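Local coordinates for putative molybdenum cofactor biosynthesis protein D2 (MoaD2) / thiamine S (Mycobacterium smegmatis, PDB 6JC0) that probably serves as a small ubiquitin-fold sulfur carrier of the MoaD/ThiS family, acting in molybdenum cofactor biosynthesis, at residues V9-F14 with E41-R46; T34-L39 with Y59-V64. All coordinates share one frame; numbering follows the deposited sequence.

Contact 1. Residues V9-F14 with E41-R46; sequences VTVRYF and ERLGAR
Residues 9-13 of strand 6-13 and the last part of helix 36-44 face each other across the core of a ubiquitin-like, beta-grasp fold, with V11 and L43 in touch and their CA atoms 9.2 Å apart, the closest such pair of the two segments. That spacing leaves room for one layer of branched side chains between sheet and helix. L43, a leucine on the buried side of the helix, supplies both methyls. Its CD1 lies 4.0 Å from CG1 of V11, and its CD2 comes near the other valine methyl, so the two side chains reach tip to tip. V11 holds CG1 anti to its backbone N (chi1 178°), which leaves both methyls directed at the leucine. Y13, two residues along the strand, slants across L43 instead, and its OH stands 3.4 Å from L43 CD2. V11 CG1 also covers one face of the Y13 ring, offset toward the rim. Tyrosine suits this place because its ring joins the apolar layer while its hydroxyl reaches the polar groups beside the L43 carbonyl. There OH hydrogen-bonds to E26 on the neighbouring strand, and R46 makes a salt bridge with the same carboxylate oxygen. A water ties the groups together, donating to Y13 OH at 3.0 Å. It also donates to L43 O at 2.6 Å. From R46 NE it accepts at 2.9 Å, at the edge of the guanidinium group and in its plane.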
loop_
_atom_site.group_PDB
_atom_site.type_symbol
_atom_site.label_atom_id
_atom_site.label_comp_id
_atom_site.label_asym_id
_atom_site.label_seq_id
_atom_site.Cartn_x
_atom_site.Cartn_y
_atom_site.Cartn_z
ATOM N N VAL B 9 -44.591 11.051 12.032
ATOM C CA VAL B 9 -43.279 10.547 11.648
ATOM C C VAL B 9 -42.415 11.662 11.075
ATOM O O VAL B 9 -42.855 12.422 10.213
ATOM C CB VAL B 9 -43.400 9.407 10.606
ATOM C CG1 VAL B 9 -42.072 9.174 9.893
ATOM C CG2 VAL B 9 -43.890 8.128 11.267
ATOM N N THR B 10 -41.187 11.764 11.567
ATOM C CA THR B 10 -40.211 12.669 10.985
ATOM C C THR B 10 -39.414 11.925 9.918
ATOM O O THR B 10 -38.899 10.832 10.162
ATOM C CB THR B 10 -39.259 13.247 12.053
ATOM O OG1 THR B 10 -40.024 13.907 13.067
ATOM C CG2 THR B 10 -38.288 14.246 11.432
ATOM N N VAL B 11 -39.338 12.502 8.726
ATOM C CA VAL B 11 -38.567 11.901 7.649
ATOM C C VAL B 11 -37.333 12.743 7.364
ATOM O O VAL B 11 -37.440 13.943 7.133
ATOM C CB VAL B 11 -39.395 11.757 6.351
ATOM C CG1 VAL B 11 -38.532 11.175 5.229
ATOM C CG2 VAL B 11 -40.618 10.886 6.589
ATOM N N ARG B 12 -36.165 12.112 7.392
ATOM C CA ARG B 12 -34.929 12.789 7.021
ATOM C C ARG B 12 -34.415 12.235 5.698
ATOM O O ARG B 12 -34.167 11.033 5.576
ATOM C CB ARG B 12 -33.863 12.632 8.115
ATOM C CG ARG B 12 -34.264 13.218 9.464
ATOM C CD ARG B 12 -33.081 13.306 10.425
ATOM N NE ARG B 12 -32.537 11.990 10.754
ATOM C CZ ARG B 12 -31.446 11.790 11.489
ATOM N NH1 ARG B 12 -30.770 12.823 11.977
ATOM N NH2 ARG B 12 -31.025 10.555 11.731
ATOM N N TYR B 13 -34.276 13.113 4.709
ATOM C CA TYR B 13 -33.757 12.731 3.400
ATOM C C TYR B 13 -32.253 12.973 3.323
ATOM O O TYR B 13 -31.754 13.973 3.838
ATOM C CB TYR B 13 -34.456 13.515 2.283
ATOM C CG TYR B 13 -35.949 13.302 2.200
ATOM C CD1 TYR B 13 -36.475 12.211 1.522
ATOM C CD2 TYR B 13 -36.833 14.198 2.791
ATOM C CE1 TYR B 13 -37.842 12.013 1.438
ATOM C CE2 TYR B 13 -38.200 14.006 2.716
ATOM C CZ TYR B 13 -38.698 12.913 2.036
ATOM O OH TYR B 13 -40.057 12.712 1.958
ATOM N N PHE B 14 -31.536 12.073 2.662
ATOM C CA PHE B 14 -30.094 12.239 2.511
ATOM C C PHE B 14 -29.646 12.180 1.058
ATOM O O PHE B 14 -30.236 11.469 0.236
ATOM C CB PHE B 14 -29.353 11.186 3.337
ATOM C CG PHE B 14 -29.449 11.417 4.807
ATOM C CD1 PHE B 14 -30.496 10.878 5.536
ATOM C CD2 PHE B 14 -28.521 12.214 5.456
ATOM C CE1 PHE B 14 -30.600 11.109 6.889
ATOM C CE2 PHE B 14 -28.620 12.448 6.811
ATOM C CZ PHE B 14 -29.660 11.894 7.528
ATOM N N GLU B 41 -44.304 4.794 -0.464
ATOM C CA GLU B 41 -45.236 5.069 -1.555
ATOM C C GLU B 41 -45.770 6.493 -1.460
ATOM O O GLU B 41 -45.823 7.215 -2.456
ATOM C CB GLU B 41 -46.405 4.079 -1.545
ATOM C CG GLU B 41 -46.048 2.658 -1.936
ATOM C CD GLU B 41 -47.236 1.714 -1.837
ATOM O OE1 GLU B 41 -48.214 2.051 -1.132
ATOM O OE2 GLU B 41 -47.192 0.636 -2.465
ATOM N N ARG B 42 -46.165 6.893 -0.253
ATOM C CA ARG B 42 -46.728 8.223 -0.041
ATOM C C ARG B 42 -45.665 9.308 -0.194
ATOM O O ARG B 42 -45.943 10.393 -0.701
ATOM C CB ARG B 42 -47.396 8.307 1.335
ATOM C CG ARG B 42 -48.616 7.402 1.467
ATOM C CD ARG B 42 -49.203 7.442 2.872
ATOM N NE ARG B 42 -50.412 6.630 2.979
ATOM C CZ ARG B 42 -51.625 7.041 2.623
ATOM N NH1 ARG B 42 -52.667 6.233 2.757
ATOM N NH2 ARG B 42 -51.798 8.259 2.129
ATOM N N LEU B 43 -44.444 9.013 0.237
ATOM C CA LEU B 43 -43.335 9.943 0.039
ATOM C C LEU B 43 -43.041 10.153 -1.447
ATOM O O LEU B 43 -42.707 11.260 -1.879
ATOM C CB LEU B 43 -42.073 9.438 0.742
ATOM C CG LEU B 43 -42.077 9.307 2.265
ATOM C CD1 LEU B 43 -40.690 8.889 2.747
ATOM C CD2 LEU B 43 -42.521 10.608 2.926
ATOM N N GLY B 44 -43.164 9.083 -2.224
ATOM C CA GLY B 44 -42.821 9.124 -3.633
ATOM C C GLY B 44 -43.841 9.864 -4.477
ATOM O O GLY B 44 -43.549 10.275 -5.600
ATOM N N ALA B 45 -45.040 10.044 -3.932
ATOM C CA ALA B 45 -46.105 10.730 -4.648
ATOM C C ALA B 45 -45.773 12.213 -4.848
ATOM O O ALA B 45 -46.403 12.895 -5.656
ATOM C CB ALA B 45 -47.422 10.568 -3.909
ATOM N N ARG B 46 -44.777 12.699 -4.108
ATOM C CA ARG B 46 -44.314 14.081 -4.226
ATOM C C ARG B 46 -43.950 14.433 -5.671
ATOM O O ARG B 46 -44.550 15.320 -6.276
ATOM C CB ARG B 46 -43.112 14.315 -3.305
ATOM C CG ARG B 46 -42.496 15.707 -3.408
ATOM C CD ARG B 46 -41.384 15.904 -2.381
ATOM N NE ARG B 46 -41.889 15.819 -1.013
ATOM C CZ ARG B 46 -42.288 16.865 -0.297
ATOM N NH1 ARG B 46 -42.238 18.084 -0.814
ATOM N NH2 ARG B 46 -42.738 16.692 0.939
HETATM O O HOH W 1 -42.162 13.128 -0.107
#

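Contact 2. Residues T34-L39 with Y59-V64; sequences TSVAEL and YLCDEV
A single valine, V36 in the first turn of helix 36-44, makes the whole contact with strand 58-61, and one of its two partners is a cysteine sulfur. CG2 of V36 meets SG of C61 at 4.2 Å, while CG1 lies 4.5 Å from CG of Y59 and approaches that ring obliquely. The fork works because CG1 is anti to the backbone N (chi1 180°) and CG2 anti to the carbonyl carbon, which gives each methyl a different residue of the strand. Y59 and C61 are two apart, so both project from the same side of the sheet, toward the helix. Valine is compact enough for a helix start close to the sheet, where the CA atoms of V36 and Y59 are 8.5 Å apart; the small, polarisable thiol of C61 fits the buried interface, with L73 and K71 also against it. Just before V36 the helix is capped. S35 OG accepts from N of E38 at 3.0 Å with an N-H...O angle of 165°, and N of S35 in turn donates a weak bond to OE2 of E38, completing a capping box. Beyond C61 the strand reverses through a type I' turn, where D62 and E63 both take left-handed backbone angles. A helix packed across one face of a mixed sheet is the core of the beta-grasp fold of ubiquitin-like proteins such as MoaD and ThiS; here its first turn covers strand 58-61.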
loop_
_atom_site.group_PDB
_atom_site.type_symbol
_atom_site.label_atom_id
_atom_site.label_comp_id
_atom_site.label_asym_id
_atom_site.label_seq_id
_atom_site.Cartn_x
_atom_site.Cartn_y
_atom_site.Cartn_z
ATOM N N THR B 34 -49.238 1.940 9.544
ATOM C CA THR B 34 -48.701 2.075 8.193
ATOM C C THR B 34 -47.317 1.441 8.114
ATOM O O THR B 34 -46.456 1.721 8.942
ATOM C CB THR B 34 -48.602 3.556 7.759
ATOM O OG1 THR B 34 -49.906 4.149 7.737
ATOM C CG2 THR B 34 -47.975 3.675 6.378
ATOM N N SER B 35 -47.108 0.576 7.130
ATOM C CA SER B 35 -45.807 -0.055 6.955
ATOM C C SER B 35 -44.819 0.942 6.361
ATOM O O SER B 35 -45.220 1.951 5.779
ATOM C CB SER B 35 -45.916 -1.286 6.058
ATOM O OG SER B 35 -46.096 -0.906 4.705
ATOM N N VAL B 36 -43.529 0.657 6.503
ATOM C CA VAL B 36 -42.504 1.509 5.912
ATOM C C VAL B 36 -42.687 1.571 4.399
ATOM O O VAL B 36 -42.533 2.629 3.793
ATOM C CB VAL B 36 -41.085 1.016 6.240
ATOM C CG1 VAL B 36 -40.045 1.922 5.598
ATOM C CG2 VAL B 36 -40.878 0.957 7.748
ATOM N N ALA B 37 -43.040 0.435 3.802
ATOM C CA ALA B 37 -43.274 0.364 2.362
ATOM C C ALA B 37 -44.416 1.293 1.931
ATOM O O ALA B 37 -44.294 2.023 0.948
ATOM C CB ALA B 37 -43.566 -1.068 1.945
ATOM N N GLU B 38 -45.517 1.272 2.674
ATOM C CA GLU B 38 -46.637 2.167 2.400
ATOM C C GLU B 38 -46.234 3.630 2.555
ATOM O O GLU B 38 -46.710 4.493 1.821
ATOM C CB GLU B 38 -47.816 1.867 3.325
ATOM C CG GLU B 38 -48.443 0.498 3.156
ATOM C CD GLU B 38 -49.601 0.287 4.112
ATOM O OE1 GLU B 38 -50.622 0.994 3.971
ATOM O OE2 GLU B 38 -49.485 -0.572 5.013
ATOM N N LEU B 39 -45.368 3.906 3.526
ATOM C CA LEU B 39 -44.871 5.261 3.747
ATOM C C LEU B 39 -44.063 5.728 2.547
ATOM O O LEU B 39 -44.237 6.851 2.068
ATOM C CB LEU B 39 -44.013 5.332 5.014
ATOM C CG LEU B 39 -43.244 6.641 5.219
ATOM C CD1 LEU B 39 -44.197 7.832 5.344
ATOM C CD2 LEU B 39 -42.338 6.552 6.440
ATOM N N TYR B 59 -33.444 2.153 4.450
ATOM C CA TYR B 59 -34.152 2.953 5.442
ATOM C C TYR B 59 -33.763 2.629 6.878
ATOM O O TYR B 59 -33.497 1.476 7.227
ATOM C CB TYR B 59 -35.666 2.785 5.260
ATOM C CG TYR B 59 -36.122 3.151 3.869
ATOM C CD1 TYR B 59 -36.431 4.467 3.542
ATOM C CD2 TYR B 59 -36.208 2.188 2.870
ATOM C CE1 TYR B 59 -36.828 4.813 2.261
ATOM C CE2 TYR B 59 -36.599 2.525 1.585
ATOM C CZ TYR B 59 -36.912 3.838 1.290
ATOM O OH TYR B 59 -37.308 4.175 0.017
ATOM N N LEU B 60 -33.726 3.672 7.702
ATOM C CA LEU B 60 -33.549 3.521 9.137
ATOM C C LEU B 60 -34.781 4.027 9.875
ATOM O O LEU B 60 -35.377 5.027 9.484
ATOM C CB LEU B 60 -32.318 4.287 9.620
ATOM C CG LEU B 60 -31.048 4.235 8.775
ATOM C CD1 LEU B 60 -30.029 5.211 9.333
ATOM C CD2 LEU B 60 -30.480 2.821 8.720
ATOM N N CYS B 61 -35.158 3.328 10.938
ATOM C CA CYS B 61 -36.166 3.819 11.873
ATOM C C CYS B 61 -35.473 4.079 13.200
ATOM O O CYS B 61 -35.004 3.140 13.842
ATOM C CB CYS B 61 -37.304 2.813 12.047
ATOM S SG CYS B 61 -38.393 2.643 10.619
ATOM N N ASP B 62 -35.407 5.347 13.602
ATOM C CA ASP B 62 -34.582 5.759 14.735
ATOM C C ASP B 62 -33.163 5.217 14.563
ATOM O O ASP B 62 -32.591 4.635 15.481
ATOM C CB ASP B 62 -35.187 5.288 16.060
ATOM C CG ASP B 62 -36.501 5.983 16.386
ATOM O OD1 ASP B 62 -36.770 7.059 15.812
ATOM O OD2 ASP B 62 -37.264 5.454 17.222
ATOM N N GLU B 63 -32.627 5.395 13.358
ATOM C CA GLU B 63 -31.276 4.964 12.991
ATOM C C GLU B 63 -31.016 3.463 13.164
ATOM O O GLU B 63 -29.866 3.042 13.276
ATOM C CB GLU B 63 -30.233 5.764 13.780
ATOM C CG GLU B 63 -30.245 7.254 13.462
ATOM C CD GLU B 63 -29.067 7.998 14.063
ATOM O OE1 GLU B 63 -28.379 7.426 14.935
ATOM O OE2 GLU B 63 -28.827 9.157 13.660
ATOM N N VAL B 64 -32.077 2.661 13.177
ATOM C CA VAL B 64 -31.939 1.205 13.123
ATOM C C VAL B 64 -32.376 0.712 11.745
ATOM O O VAL B 64 -33.472 1.026 11.294
ATOM C CB VAL B 64 -32.775 0.498 14.210
ATOM C CG1 VAL B 64 -32.670 -1.016 14.060
ATOM C CG2 VAL B 64 -32.329 0.931 15.598
#

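Helix 36-44 serves both contacts, its N-terminal turn in contact 2 and its C-terminal part in contact 1, so it spans one face of the mixed sheet with contact centres about 10 Å apart. Strand 77-82 lies between strands 6-13 and 58-61 and unites them: V81 packs against both V11 and Y59. L39, midway along the helix, continues the apolar layer onto V79 and L28. The segments also meet directly, through a salt bridge of 3.2 Å between R12 NH2 of contact 1 and E63 OE2 of contact 2; R12 pairs with D80 as well. The chain of a different protein in the assembly packs on R12, F14, L60 and E63.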